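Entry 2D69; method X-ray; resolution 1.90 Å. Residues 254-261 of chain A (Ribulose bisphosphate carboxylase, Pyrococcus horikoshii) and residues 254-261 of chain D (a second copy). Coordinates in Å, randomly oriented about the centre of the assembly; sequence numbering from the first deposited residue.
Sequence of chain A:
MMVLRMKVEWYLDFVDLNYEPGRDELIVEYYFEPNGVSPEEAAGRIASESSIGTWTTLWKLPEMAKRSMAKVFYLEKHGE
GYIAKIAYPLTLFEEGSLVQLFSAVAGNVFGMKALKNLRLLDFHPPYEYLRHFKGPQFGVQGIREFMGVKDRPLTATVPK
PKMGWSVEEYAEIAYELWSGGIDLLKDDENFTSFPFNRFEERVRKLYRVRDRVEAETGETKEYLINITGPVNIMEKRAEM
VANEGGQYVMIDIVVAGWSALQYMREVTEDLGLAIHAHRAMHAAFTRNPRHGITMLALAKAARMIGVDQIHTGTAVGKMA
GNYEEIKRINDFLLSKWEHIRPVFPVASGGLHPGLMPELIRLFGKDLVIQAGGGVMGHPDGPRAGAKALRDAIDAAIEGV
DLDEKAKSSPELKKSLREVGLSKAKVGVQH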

# COMPACT_ATOMS: atom_id res chain seq x y z
N VAL A 254 -1.87 32.11 11.96
CA VAL A 254 -0.63 32.76 12.37
C VAL A 254 0.17 31.89 13.34
O VAL A 254 1.37 31.73 13.20
CB VAL A 254 -0.86 34.18 12.96
CG1 VAL A 254 0.53 34.88 13.37
CG2 VAL A 254 -1.56 35.02 11.96
N VAL A 255 -0.50 31.33 14.33
CA VAL A 255 0.12 30.41 15.27
C VAL A 255 0.59 29.13 14.53
O VAL A 255 1.67 28.65 14.76
CB VAL A 255 -0.92 29.96 16.33
CG1 VAL A 255 -0.35 28.95 17.21
CG2 VAL A 255 -1.46 31.18 17.14
N ALA A 256 -0.24 28.57 13.67
CA ALA A 256 0.19 27.41 12.88
C ALA A 256 1.33 27.68 11.88
O ALA A 256 2.30 26.91 11.74
CB ALA A 256 -0.98 26.86 12.13
N GLY A 257 1.16 28.75 11.11
CA GLY A 257 2.18 29.25 10.21
C GLY A 257 1.90 28.91 8.75
O GLY A 257 1.07 28.07 8.43
N TRP A 258 2.62 29.59 7.88
CA TRP A 258 2.44 29.53 6.43
C TRP A 258 2.67 28.17 5.80
O TRP A 258 1.95 27.78 4.86
CB TRP A 258 3.38 30.59 5.76
CG TRP A 258 3.06 32.00 6.07
CD1 TRP A 258 3.89 32.91 6.65
CD2 TRP A 258 1.82 32.65 5.88
NE1 TRP A 258 3.22 34.08 6.85
CE2 TRP A 258 1.95 33.96 6.34
CE3 TRP A 258 0.60 32.27 5.31
CZ2 TRP A 258 0.92 34.87 6.32
CZ3 TRP A 258 -0.40 33.18 5.25
CH2 TRP A 258 -0.25 34.46 5.77
N SER A 259 3.69 27.46 6.28
CA SER A 259 4.07 26.16 5.76
C SER A 259 2.94 25.16 5.93
O SER A 259 2.54 24.45 4.96
CB SER A 259 5.34 25.65 6.44
OG SER A 259 5.63 24.36 5.95
N ALA A 260 2.37 25.16 7.12
CA ALA A 260 1.25 24.26 7.38
C ALA A 260 0.03 24.69 6.62
O ALA A 260 -0.67 23.85 6.13
CB ALA A 260 0.93 24.21 8.80
N LEU A 261 -0.21 26.00 6.51
CA LEU A 261 -1.38 26.52 5.78
C LEU A 261 -1.35 26.12 4.31
O LEU A 261 -2.36 25.67 3.78
CB LEU A 261 -1.46 28.03 5.86
CG LEU A 261 -2.80 28.73 5.86
CD1 LEU A 261 -2.80 30.09 5.22
CD2 LEU A 261 -4.06 27.93 5.51
N VAL D 254 10.51 30.41 11.84
CA VAL D 254 9.47 31.45 12.04
C VAL D 254 8.61 31.69 10.78
O VAL D 254 7.35 31.80 10.83
CB VAL D 254 10.13 32.76 12.53
CG1 VAL D 254 9.08 33.76 12.88
CG2 VAL D 254 11.03 32.45 13.73
N VAL D 255 9.26 31.69 9.63
CA VAL D 255 8.56 31.78 8.39
C VAL D 255 7.68 30.52 8.18
O VAL D 255 6.53 30.63 7.84
CB VAL D 255 9.51 32.04 7.22
CG1 VAL D 255 8.71 32.14 5.97
CG2 VAL D 255 10.31 33.36 7.47
N ALA D 256 8.23 29.34 8.41
CA ALA D 256 7.51 28.07 8.22
C ALA D 256 6.40 27.90 9.28
O ALA D 256 5.22 27.56 8.98
CB ALA D 256 8.53 26.92 8.29
N GLY D 257 6.82 28.10 10.54
CA GLY D 257 5.94 28.21 11.69
C GLY D 257 5.77 26.92 12.50
O GLY D 257 6.27 25.82 12.11
N TRP D 258 5.03 27.04 13.61
CA TRP D 258 5.14 26.07 14.69
C TRP D 258 4.51 24.74 14.32
O TRP D 258 4.97 23.70 14.79
CB TRP D 258 4.54 26.59 16.03
CG TRP D 258 5.30 27.74 16.65
CD1 TRP D 258 4.80 28.97 16.89
CD2 TRP D 258 6.64 27.75 17.12
NE1 TRP D 258 5.77 29.78 17.40
CE2 TRP D 258 6.90 29.05 17.61
CE3 TRP D 258 7.64 26.81 17.22
CZ2 TRP D 258 8.12 29.41 18.13
CZ3 TRP D 258 8.85 27.17 17.75
CH2 TRP D 258 9.09 28.46 18.19
N SER D 259 3.42 24.77 13.55
CA SER D 259 2.74 23.54 13.17
C SER D 259 3.65 22.65 12.30
O SER D 259 3.75 21.42 12.53
CB SER D 259 1.47 23.87 12.45
OG SER D 259 0.83 22.72 12.05
N ALA D 260 4.32 23.26 11.32
CA ALA D 260 5.28 22.54 10.47
C ALA D 260 6.47 22.07 11.28
O ALA D 260 7.01 21.00 11.06
CB ALA D 260 5.78 23.45 9.33
N LEU D 261 6.91 22.87 12.22
CA LEU D 261 8.13 22.52 12.99
C LEU D 261 7.90 21.29 13.84
O LEU D 261 8.69 20.37 13.82
CB LEU D 261 8.55 23.64 13.87
CG LEU D 261 9.99 23.85 14.17
CD1 LEU D 261 10.29 24.55 15.56
CD2 LEU D 261 11.01 22.71 13.81
O HOH W 1 4.02 29.80 13.65
O HOH W 2 3.54 25.88 9.88
O HOH W 3 4.54 31.24 9.62

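Two copies of the same segment meet where G257, the first residue to leave helical phi/psi after one helix, is the N-cap of the next, so free carbonyls of one chain face free amides of the other. The V254(D) side chain stays 8.0 Å or more from the other stretch. At V255(D), the backbone O receives a hydrogen bond from water 3 (2.7 Å), which in turn accepts one from W258(A) N (3.1 Å); the same O lies near the plane of the W258(A) ring, at its edge, 3.7 Å from CD1. A256(D) O accepts a direct hydrogen bond from S259(A) N (3.1 Å, 149°) and another from water 2 (2.5 Å). G257(D) packs on its counterpart, CA to CA of G257(A) 4.2 Å; an ideal CB here would sit 2.6 Å from G257(A) CA, and at phi/psi 97/176 would also jam against A256(D) O, which by itself calls for glycine. W258(D) N donates to water 1 (2.9 Å), which donates to V255(A) O (2.8 Å), repeating the water 3 bridge. S259(D) N donates to A256(A) O (3.0 Å, 152°), while its OG, bonded elsewhere in the structure, touches A260(A) CB at 3.6 Å. A260(D) N donates to water 2 (3.1 Å), as does A260(A) N (3.1 Å); with A256(A) O also accepting from it (2.5 Å), this water joins both chains through four bonds. L261(D) N bonds to G257(D) O (3.0 Å).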